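Local coordinates for BauA (Acinetobacter baumannii, PDB 6HCP), which is the outer-membrane receptor for ferric preacinetobactin, probably carrying this siderophore across the outer membrane as a TonB-dependent transporter, at residues A304-G309 / A348-K353; A367-Y372 / S421-A426. All blocks are in the same frame, centred on the assembly; numbering follows the deposited sequence.

How the contacts relate
Both contacts are pairs of neighbouring antiparallel strands in the transmembrane beta-barrel. Following the chain from the N terminus, contact 1 comes first. It pairs strand 302-318 with strand 331-358 and closes a loop of 38 residues, most of them strand. Strand 361-381 follows directly and pairs with strand 412-431 in contact 2, which closes a loop of 48 residues. The two loops lie in series, so neither nests in nor crosses the other. Strands 331-358 and 361-381 are themselves paired, with Ala350 O 2.9 Å from Ala369 N. The contacts therefore make four consecutive staves of the wall, and one detergent molecule, C8E, touches both.

Contact 1: residues A304-G309 / A348-K353; sequences AYAAYG and ADAGFK. With C8E ((hydroxyethyloxy)tri(ethyloxy)octane), chain B.
Residues 304-309 and 348-353 run antiparallel, their axes approaching to 4.6 Å at the closest point. Tyr305-Gly351 and Ala307-Asp349 are hydrogen-bonded pairs. Each is closed by two N-H...O bonds, and the one from Ala307 N to Asp349 O is short at 2.7 Å but bent, 139° at the hydrogen. Ala304-Phe352, Ala306-Ala350 and Tyr308-Ala348 are the non-hydrogen-bonded pairs between and beside them.

Tyr305 has the most surface covered by the partner strand. Its chi1 of 75° sets CG between the backbone N and the carbonyl carbon, and the ring lies across that strand. Gly351 N sits 3.6 Å above the plane of the Tyr305 ring, over its centre, and Gly351 CA makes a CH-pi contact with the same ring. Gly351 has no side chain to obstruct this. Tyr305 OH then donates to Asp349 OD1 at 3.0 Å, on its syn side but out of the carboxylate plane. Ring and carboxylate planes are 74° apart. Asp349 OD1 also bonds Asn368 ND2 of the next strand.

The other face is mostly apolar. Ala304 CB lies 3.7 Å from Phe352 CE1, Ala306 CB meets Ala350 CB, and Ala348 CB meets the edge of the Tyr308 ring. C10 of the detergent C8E comes within 3.5 Å of Phe352 CE2, consistent with a membrane-facing surface. In the barrel wall, strand 282-297 pairs with the far side of 304-309, and strand 361-381 flanks 348-353.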
ATOM      1  N   ALA A 304      22.012 -49.257  21.341  1.00 32.36           N
ATOM      2  CA  ALA A 304      22.494 -49.201  19.977  1.00 34.98           C
ATOM      3  C   ALA A 304      21.472 -48.446  19.129  1.00 36.82           C
ATOM      4  O   ALA A 304      20.270 -48.499  19.402  1.00 36.19           O
ATOM      5  CB  ALA A 304      22.726 -50.583  19.425  1.00 35.40           C
ATOM      6  N   TYR A 305      21.950 -47.897  18.012  1.00 36.08           N
ATOM      7  CA  TYR A 305      21.081 -47.281  17.029  1.00 34.86           C
ATOM      8  C   TYR A 305      21.688 -47.468  15.643  1.00 33.87           C
ATOM      9  O   TYR A 305      22.893 -47.644  15.491  1.00 31.10           O
ATOM     10  CB  TYR A 305      20.856 -45.803  17.358  1.00 32.80           C
ATOM     11  CG  TYR A 305      22.037 -44.913  17.039  1.00 33.14           C
ATOM     12  CD1 TYR A 305      22.181 -44.349  15.785  1.00 34.38           C
ATOM     13  CD2 TYR A 305      22.996 -44.619  17.987  1.00 36.44           C
ATOM     14  CE1 TYR A 305      23.275 -43.561  15.469  1.00 34.57           C
ATOM     15  CE2 TYR A 305      24.079 -43.801  17.700  1.00 37.63           C
ATOM     16  CZ  TYR A 305      24.213 -43.262  16.434  1.00 34.61           C
ATOM     17  OH  TYR A 305      25.272 -42.458  16.126  1.00 40.10           O
ATOM     18  N   ALA A 306      20.809 -47.472  14.641  1.00 33.20           N
ATOM     19  CA  ALA A 306      21.223 -47.472  13.267  1.00 36.01           C
ATOM     20  C   ALA A 306      20.223 -46.648  12.459  1.00 40.14           C
ATOM     21  O   ALA A 306      19.005 -46.739  12.685  1.00 32.77           O
ATOM     22  CB  ALA A 306      21.313 -48.883  12.750  1.00 36.51           C
ATOM     23  N   ALA A 307      20.756 -45.908  11.487  1.00 32.93           N
ATOM     24  CA  ALA A 307      19.958 -45.119  10.530  1.00 32.93           C
ATOM     25  C   ALA A 307      20.515 -45.351   9.129  1.00 32.99           C
ATOM     26  O   ALA A 307      21.720 -45.431   8.940  1.00 33.60           O
ATOM     27  CB  ALA A 307      20.012 -43.659  10.911  1.00 30.15           C
ATOM     28  N   TYR A 308      19.610 -45.576   8.175  1.00 28.41           N
ATOM     29  CA  TYR A 308      19.919 -45.719   6.798  1.00 29.82           C
ATOM     30  C   TYR A 308      18.908 -44.903   5.992  1.00 29.93           C
ATOM     31  O   TYR A 308      17.708 -44.936   6.273  1.00 32.35           O
ATOM     32  CB  TYR A 308      19.844 -47.183   6.347  1.00 36.41           C
ATOM     33  CG  TYR A 308      20.088 -47.368   4.870  1.00 43.21           C
ATOM     34  CD1 TYR A 308      21.377 -47.299   4.351  1.00 48.73           C
ATOM     35  CD2 TYR A 308      19.036 -47.469   3.969  1.00 47.07           C
ATOM     36  CE1 TYR A 308      21.617 -47.410   2.990  1.00 46.22           C
ATOM     37  CE2 TYR A 308      19.259 -47.579   2.603  1.00 43.99           C
ATOM     38  CZ  TYR A 308      20.556 -47.556   2.114  1.00 49.19           C
ATOM     39  OH  TYR A 308      20.807 -47.610   0.776  1.00 54.95           O
ATOM     40  N   GLY A 309      19.385 -44.322   4.895  1.00 29.16           N
ATOM     41  CA  GLY A 309      18.518 -43.583   4.005  1.00 28.67           C
ATOM     42  C   GLY A 309      19.069 -43.482   2.609  1.00 25.39           C
ATOM     43  O   GLY A 309      20.264 -43.709   2.360  1.00 30.21           O
ATOM     44  N   ALA A 348      24.247 -43.468   5.917  1.00 28.14           N
ATOM     45  CA  ALA A 348      24.058 -44.317   7.085  1.00 28.86           C
ATOM     46  C   ALA A 348      24.803 -43.716   8.262  1.00 28.39           C
ATOM     47  O   ALA A 348      25.846 -43.072   8.089  1.00 27.49           O
ATOM     48  CB  ALA A 348      24.525 -45.727   6.774  1.00 32.99           C
ATOM     49  N   ASP A 349      24.308 -44.032   9.458  1.00 26.87           N
ATOM     50  CA  ASP A 349      24.880 -43.600  10.712  1.00 29.80           C
ATOM     51  C   ASP A 349      24.430 -44.608  11.769  1.00 36.50           C
ATOM     52  O   ASP A 349      23.209 -44.798  11.946  1.00 35.43           O
ATOM     53  CB  ASP A 349      24.400 -42.188  11.056  1.00 31.90           C
ATOM     54  CG  ASP A 349      24.881 -41.636  12.386  1.00 38.68           C
ATOM     55  OD1 ASP A 349      25.584 -42.365  13.120  1.00 37.10           O
ATOM     56  OD2 ASP A 349      24.554 -40.462  12.678  1.00 38.70           O
ATOM     57  N   ALA A 350      25.393 -45.325  12.354  1.00 31.73           N
ATOM     58  CA  ALA A 350      25.111 -46.357  13.368  1.00 32.42           C
ATOM     59  C   ALA A 350      26.110 -46.225  14.513  1.00 30.11           C
ATOM     60  O   ALA A 350      27.258 -45.835  14.313  1.00 32.10           O
ATOM     61  CB  ALA A 350      25.173 -47.727  12.739  1.00 33.83           C
ATOM     62  N   GLY A 351      25.668 -46.558  15.728  1.00 30.87           N
ATOM     63  CA  GLY A 351      26.550 -46.466  16.855  1.00 33.67           C
ATOM     64  C   GLY A 351      25.939 -46.998  18.138  1.00 29.77           C
ATOM     65  O   GLY A 351      24.911 -47.668  18.136  1.00 29.66           O
ATOM     66  N   PHE A 352      26.615 -46.648  19.227  1.00 29.03           N
ATOM     67  CA  PHE A 352      26.243 -47.002  20.551  1.00 32.84           C
ATOM     68  C   PHE A 352      26.289 -45.738  21.390  1.00 32.74           C
ATOM     69  O   PHE A 352      27.153 -44.884  21.185  1.00 32.05           O
ATOM     70  CB  PHE A 352      27.208 -48.037  21.139  1.00 31.38           C
ATOM     71  CG  PHE A 352      27.163 -49.385  20.460  1.00 34.38           C
ATOM     72  CD1 PHE A 352      26.256 -50.352  20.859  1.00 43.52           C
ATOM     73  CD2 PHE A 352      28.005 -49.671  19.401  1.00 43.00           C
ATOM     74  CE1 PHE A 352      26.193 -51.580  20.216  1.00 40.85           C
ATOM     75  CE2 PHE A 352      27.925 -50.891  18.746  1.00 44.69           C
ATOM     76  CZ  PHE A 352      26.996 -51.827  19.131  1.00 38.61           C
ATOM     77  N   LYS A 353      25.453 -45.717  22.428  1.00 31.19           N
ATOM     78  CA  LYS A 353      25.506 -44.709  23.455  1.00 32.53           C
ATOM     79  C   LYS A 353      25.447 -45.423  24.807  1.00 31.72           C
ATOM     80  O   LYS A 353      24.727 -46.400  24.940  1.00 35.20           O
ATOM     81  CB  LYS A 353      24.319 -43.743  23.356  1.00 38.54           C
ATOM     82  CG  LYS A 353      24.191 -42.988  22.044  1.00 46.95           C
ATOM     83  CD  LYS A 353      23.001 -42.038  21.974  1.00 50.96           C
ATOM     84  CE  LYS A 353      22.966 -41.279  20.662  1.00 67.38           C
ATOM     85  NZ  LYS A 353      21.932 -40.216  20.656  1.00 84.27           N
TER
HETATM   86  C1  C8E B 829      35.569 -44.859  17.076  1.00 48.93           C
HETATM   87  C2  C8E B 829      34.713 -46.079  17.318  1.00 52.16           C
HETATM   88  C3  C8E B 829      33.682 -46.313  16.223  1.00 53.07           C
HETATM   89  C4  C8E B 829      32.446 -47.056  16.748  1.00 60.96           C
HETATM   90  C5  C8E B 829      31.612 -47.655  15.616  1.00 54.26           C
HETATM   91  C6  C8E B 829      30.246 -48.130  16.064  1.00 47.32           C
HETATM   92  C7  C8E B 829      29.542 -48.832  14.906  1.00 53.96           C
HETATM   93  C8  C8E B 829      28.761 -50.059  15.362  1.00 67.37           C
HETATM   94  O9  C8E B 829      27.506 -50.198  14.683  1.00 71.65           O
HETATM   95  C10 C8E B 829      26.467 -50.572  15.594  1.00 58.61           C
HETATM   96  C11 C8E B 829      25.344 -51.271  14.863  1.00 62.25           C
HETATM   97  O12 C8E B 829      24.171 -51.067  15.633  1.00 64.56           O

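Contact 2: residues A367-Y372 / S421-A426. With C8E ((hydroxyethyloxy)tri(ethyloxy)octane), chain B; EDO (1,2-ethanediol), chain N.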
ATOM      1  N   ALA A 367      29.574 -43.433  20.391  1.00 30.86           N
ATOM      2  CA  ALA A 367      30.523 -43.816  19.362  1.00 33.81           C
ATOM      3  C   ALA A 367      29.727 -44.170  18.114  1.00 29.26           C
ATOM      4  O   ALA A 367      28.769 -44.924  18.190  1.00 30.42           O
ATOM      5  CB  ALA A 367      31.376 -44.983  19.806  1.00 33.34           C
ATOM      6  N   ASN A 368      30.181 -43.685  16.950  1.00 26.55           N
ATOM      7  CA  ASN A 368      29.433 -43.953  15.752  1.00 25.54           C
ATOM      8  C   ASN A 368      30.350 -44.097  14.540  1.00 25.66           C
ATOM      9  O   ASN A 368      31.562 -43.828  14.590  1.00 26.44           O
ATOM     10  CB  ASN A 368      28.338 -42.895  15.533  1.00 26.53           C
ATOM     11  CG  ASN A 368      28.856 -41.591  14.958  1.00 29.94           C
ATOM     12  OD1 ASN A 368      30.016 -41.236  15.160  1.00 26.77           O
ATOM     13  ND2 ASN A 368      27.969 -40.833  14.317  1.00 27.31           N
ATOM     14  N   ALA A 369      29.739 -44.636  13.488  1.00 27.10           N
ATOM     15  CA  ALA A 369      30.295 -44.737  12.167  1.00 30.98           C
ATOM     16  C   ALA A 369      29.273 -44.191  11.176  1.00 29.98           C
ATOM     17  O   ALA A 369      28.080 -44.497  11.302  1.00 30.28           O
ATOM     18  CB  ALA A 369      30.619 -46.184  11.865  1.00 32.71           C
ATOM     19  N   THR A 370      29.745 -43.388  10.210  1.00 27.60           N
ATOM     20  CA  THR A 370      28.858 -42.798   9.201  1.00 27.70           C
ATOM     21  C   THR A 370      29.400 -43.116   7.809  1.00 29.57           C
ATOM     22  O   THR A 370      30.614 -43.282   7.624  1.00 30.46           O
ATOM     23  CB  THR A 370      28.698 -41.279   9.382  1.00 26.57           C
ATOM     24  OG1 THR A 370      29.873 -40.592   8.936  1.00 29.81           O
ATOM     25  CG2 THR A 370      28.402 -40.893  10.809  1.00 29.31           C
ATOM     26  N   TYR A 371      28.487 -43.112   6.839  1.00 28.85           N
ATOM     27  CA  TYR A 371      28.784 -43.339   5.429  1.00 30.45           C
ATOM     28  C   TYR A 371      27.850 -42.456   4.589  1.00 28.42           C
ATOM     29  O   TYR A 371      26.661 -42.347   4.868  1.00 31.40           O
ATOM     30  CB  TYR A 371      28.620 -44.817   5.061  1.00 35.83           C
ATOM     31  CG  TYR A 371      29.374 -45.769   5.963  1.00 51.58           C
ATOM     32  CD1 TYR A 371      30.678 -46.149   5.667  1.00 62.06           C
ATOM     33  CD2 TYR A 371      28.823 -46.233   7.155  1.00 70.56           C
ATOM     34  CE1 TYR A 371      31.397 -46.992   6.502  1.00 58.33           C
ATOM     35  CE2 TYR A 371      29.531 -47.071   8.007  1.00 54.00           C
ATOM     36  CZ  TYR A 371      30.824 -47.446   7.679  1.00 51.19           C
ATOM     37  OH  TYR A 371      31.536 -48.275   8.494  1.00 61.27           O
ATOM     38  N   TYR A 372      28.392 -41.916   3.500  1.00 27.65           N
ATOM     39  CA  TYR A 372      27.597 -41.233   2.468  1.00 27.99           C
ATOM     40  C   TYR A 372      28.218 -41.522   1.103  1.00 26.48           C
ATOM     41  O   TYR A 372      29.426 -41.522   0.951  1.00 28.36           O
ATOM     42  CB  TYR A 372      27.536 -39.726   2.720  1.00 27.27           C
ATOM     43  CG  TYR A 372      27.026 -38.922   1.550  1.00 27.84           C
ATOM     44  CD1 TYR A 372      27.877 -38.508   0.539  1.00 28.79           C
ATOM     45  CD2 TYR A 372      25.680 -38.621   1.428  1.00 26.66           C
ATOM     46  CE1 TYR A 372      27.418 -37.758  -0.534  1.00 28.70           C
ATOM     47  CE2 TYR A 372      25.200 -37.894   0.350  1.00 27.61           C
ATOM     48  CZ  TYR A 372      26.075 -37.418  -0.605  1.00 26.55           C
ATOM     49  OH  TYR A 372      25.611 -36.687  -1.661  1.00 27.99           O
ATOM     50  N   SER A 421      33.204 -41.248   4.698  1.00 28.58           N
ATOM     51  CA  SER A 421      32.952 -42.122   5.835  1.00 29.09           C
ATOM     52  C   SER A 421      33.634 -41.520   7.065  1.00 27.87           C
ATOM     53  O   SER A 421      34.565 -40.708   6.927  1.00 28.34           O
ATOM     54  CB  SER A 421      33.440 -43.503   5.556  1.00 34.10           C
ATOM     55  OG  SER A 421      34.854 -43.492   5.531  1.00 35.46           O
ATOM     56  N   SER A 422      33.093 -41.812   8.251  1.00 29.33           N
ATOM     57  CA  SER A 422      33.724 -41.326   9.467  1.00 30.16           C
ATOM     58  C   SER A 422      33.508 -42.308  10.623  1.00 26.51           C
ATOM     59  O   SER A 422      32.597 -43.147  10.599  1.00 27.59           O
ATOM     60  CB  SER A 422      33.241 -39.937   9.833  1.00 30.91           C
ATOM     61  OG  SER A 422      31.974 -39.977  10.467  1.00 31.52           O
ATOM     62  N   PHE A 423      34.329 -42.118  11.655  1.00 27.76           N
ATOM     63  CA  PHE A 423      34.198 -42.822  12.909  1.00 30.54           C
ATOM     64  C   PHE A 423      34.431 -41.771  13.981  1.00 25.13           C
ATOM     65  O   PHE A 423      35.389 -40.995  13.912  1.00 26.61           O
ATOM     66  CB  PHE A 423      35.136 -44.042  12.966  1.00 39.53           C
ATOM     67  CG  PHE A 423      35.050 -44.930  11.736  1.00 54.39           C
ATOM     68  CD1 PHE A 423      35.527 -44.493  10.500  1.00 68.35           C
ATOM     69  CD2 PHE A 423      34.386 -46.152  11.772  1.00 64.09           C
ATOM     70  CE1 PHE A 423      35.355 -45.253   9.345  1.00 49.55           C
ATOM     71  CE2 PHE A 423      34.257 -46.931  10.625  1.00 49.33           C
ATOM     72  CZ  PHE A 423      34.672 -46.446   9.406  1.00 54.77           C
ATOM     73  N   GLY A 424      33.530 -41.737  14.967  1.00 26.87           N
ATOM     74  CA  GLY A 424      33.619 -40.735  15.978  1.00 27.12           C
ATOM     75  C   GLY A 424      33.339 -41.269  17.373  1.00 23.38           C
ATOM     76  O   GLY A 424      32.700 -42.309  17.548  1.00 28.07           O
ATOM     77  N   LEU A 425      33.881 -40.557  18.365  1.00 26.24           N
ATOM     78  CA  LEU A 425      33.733 -40.903  19.774  1.00 30.14           C
ATOM     79  C   LEU A 425      33.674 -39.606  20.574  1.00 28.85           C
ATOM     80  O   LEU A 425      34.491 -38.713  20.363  1.00 29.52           O
ATOM     81  CB  LEU A 425      34.922 -41.774  20.203  1.00 32.26           C
ATOM     82  CG  LEU A 425      34.979 -42.184  21.673  1.00 35.18           C
ATOM     83  CD1 LEU A 425      33.819 -43.111  22.029  1.00 33.63           C
ATOM     84  CD2 LEU A 425      36.298 -42.868  21.977  1.00 32.00           C
ATOM     85  N   ALA A 426      32.756 -39.549  21.553  1.00 26.99           N
ATOM     86  CA  ALA A 426      32.727 -38.450  22.496  1.00 27.88           C
ATOM     87  C   ALA A 426      32.238 -38.928  23.867  1.00 23.81           C
ATOM     88  O   ALA A 426      31.473 -39.867  23.967  1.00 26.92           O
ATOM     89  CB  ALA A 426      31.857 -37.313  22.000  1.00 29.31           C
TER
HETATM   90  C1  C8E B 829      35.569 -44.859  17.076  1.00 48.93           C
HETATM   91  C2  C8E B 829      34.713 -46.079  17.318  1.00 52.16           C
HETATM   92  C3  C8E B 829      33.682 -46.313  16.223  1.00 53.07           C
HETATM   93  C4  C8E B 829      32.446 -47.056  16.748  1.00 60.96           C
HETATM   94  C5  C8E B 829      31.612 -47.655  15.616  1.00 54.26           C
HETATM   95  C6  C8E B 829      30.246 -48.130  16.064  1.00 47.32           C
HETATM   96  C7  C8E B 829      29.542 -48.832  14.906  1.00 53.96           C
HETATM   97  C8  C8E B 829      28.761 -50.059  15.362  1.00 67.37           C
HETATM   98  O9  C8E B 829      27.506 -50.198  14.683  1.00 71.65           O
HETATM   99  C10 C8E B 829      26.467 -50.572  15.594  1.00 58.61           C
HETATM  100  C11 C8E B 829      25.344 -51.271  14.863  1.00 62.25           C
HETATM  101  O12 C8E B 829      24.171 -51.067  15.633  1.00 64.56           O
HETATM  102  C1  EDO N 811      36.031 -42.567   1.086  1.00 47.03           C
HETATM  103  O1  EDO N 811      36.187 -43.667   0.196  1.00 54.24           O
HETATM  104  C2  EDO N 811      34.861 -42.902   1.991  1.00 49.26           C
HETATM  105  O2  EDO N 811      35.051 -44.212   2.536  1.00 69.18           O
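Thr370 faces Ser422 and Asn368 faces Gly424 across an antiparallel strand pair in the wall of the TonB-dependent receptor beta-barrel. The strand axes approach to 4.6 Å at the closest point.

The backbone bonds are regular. Asn368-Gly424 and Thr370-Ser422 are hydrogen-bonded pairs, and all four N-H...O bonds measure 2.9 Å from donor N to acceptor O. CA-H...O contacts supplement them, such as Ala369 CA to Ser422 O at 3.2 Å.

Polar side chains occupy one face. Thr370 OG1 and Ser422 OG share a hydrogen bond of 2.7 Å. Like first torsions, 75° for Thr370 and 79° for Ser422, set each oxygen between its own backbone N and carbonyl carbon and bring the two together. Ser422 OG also bonds Arg443 NH1 of strand 436-451. The same NH1 bonds Asn368 OD1. Asn368 is thus held at both polar ends, through OD1 by Arg443 two strands along and through ND2 by Asp349 on the adjoining strand 331-358, which should limit the rotation of its amide. Asn368 OD1 also lies close to Gly424 CA, where there is no side chain to compete for the space. Phe51, from a loop, touches Asn368 and Ala426.

Mainly apolar contacts line the opposite face. Ala369 CB packs on Phe423 CD2 at 3.8 Å, and Ala367 CB meets Leu425 CD1. The Tyr371 and Phe423 side chains cross obliquely, and the hydroxyl oxygen of Tyr371, OH, packs against the rim carbons CE2 and CZ of Phe423, 3.7 Å from each. The alkyl tail of the detergent C8E lies against Ala367, consistent with a surface turned to the lipid. On this same face, Ser421 OG shares a hydrogen bond of 3.1 Å with O2 of a bound 1,2-ethanediol.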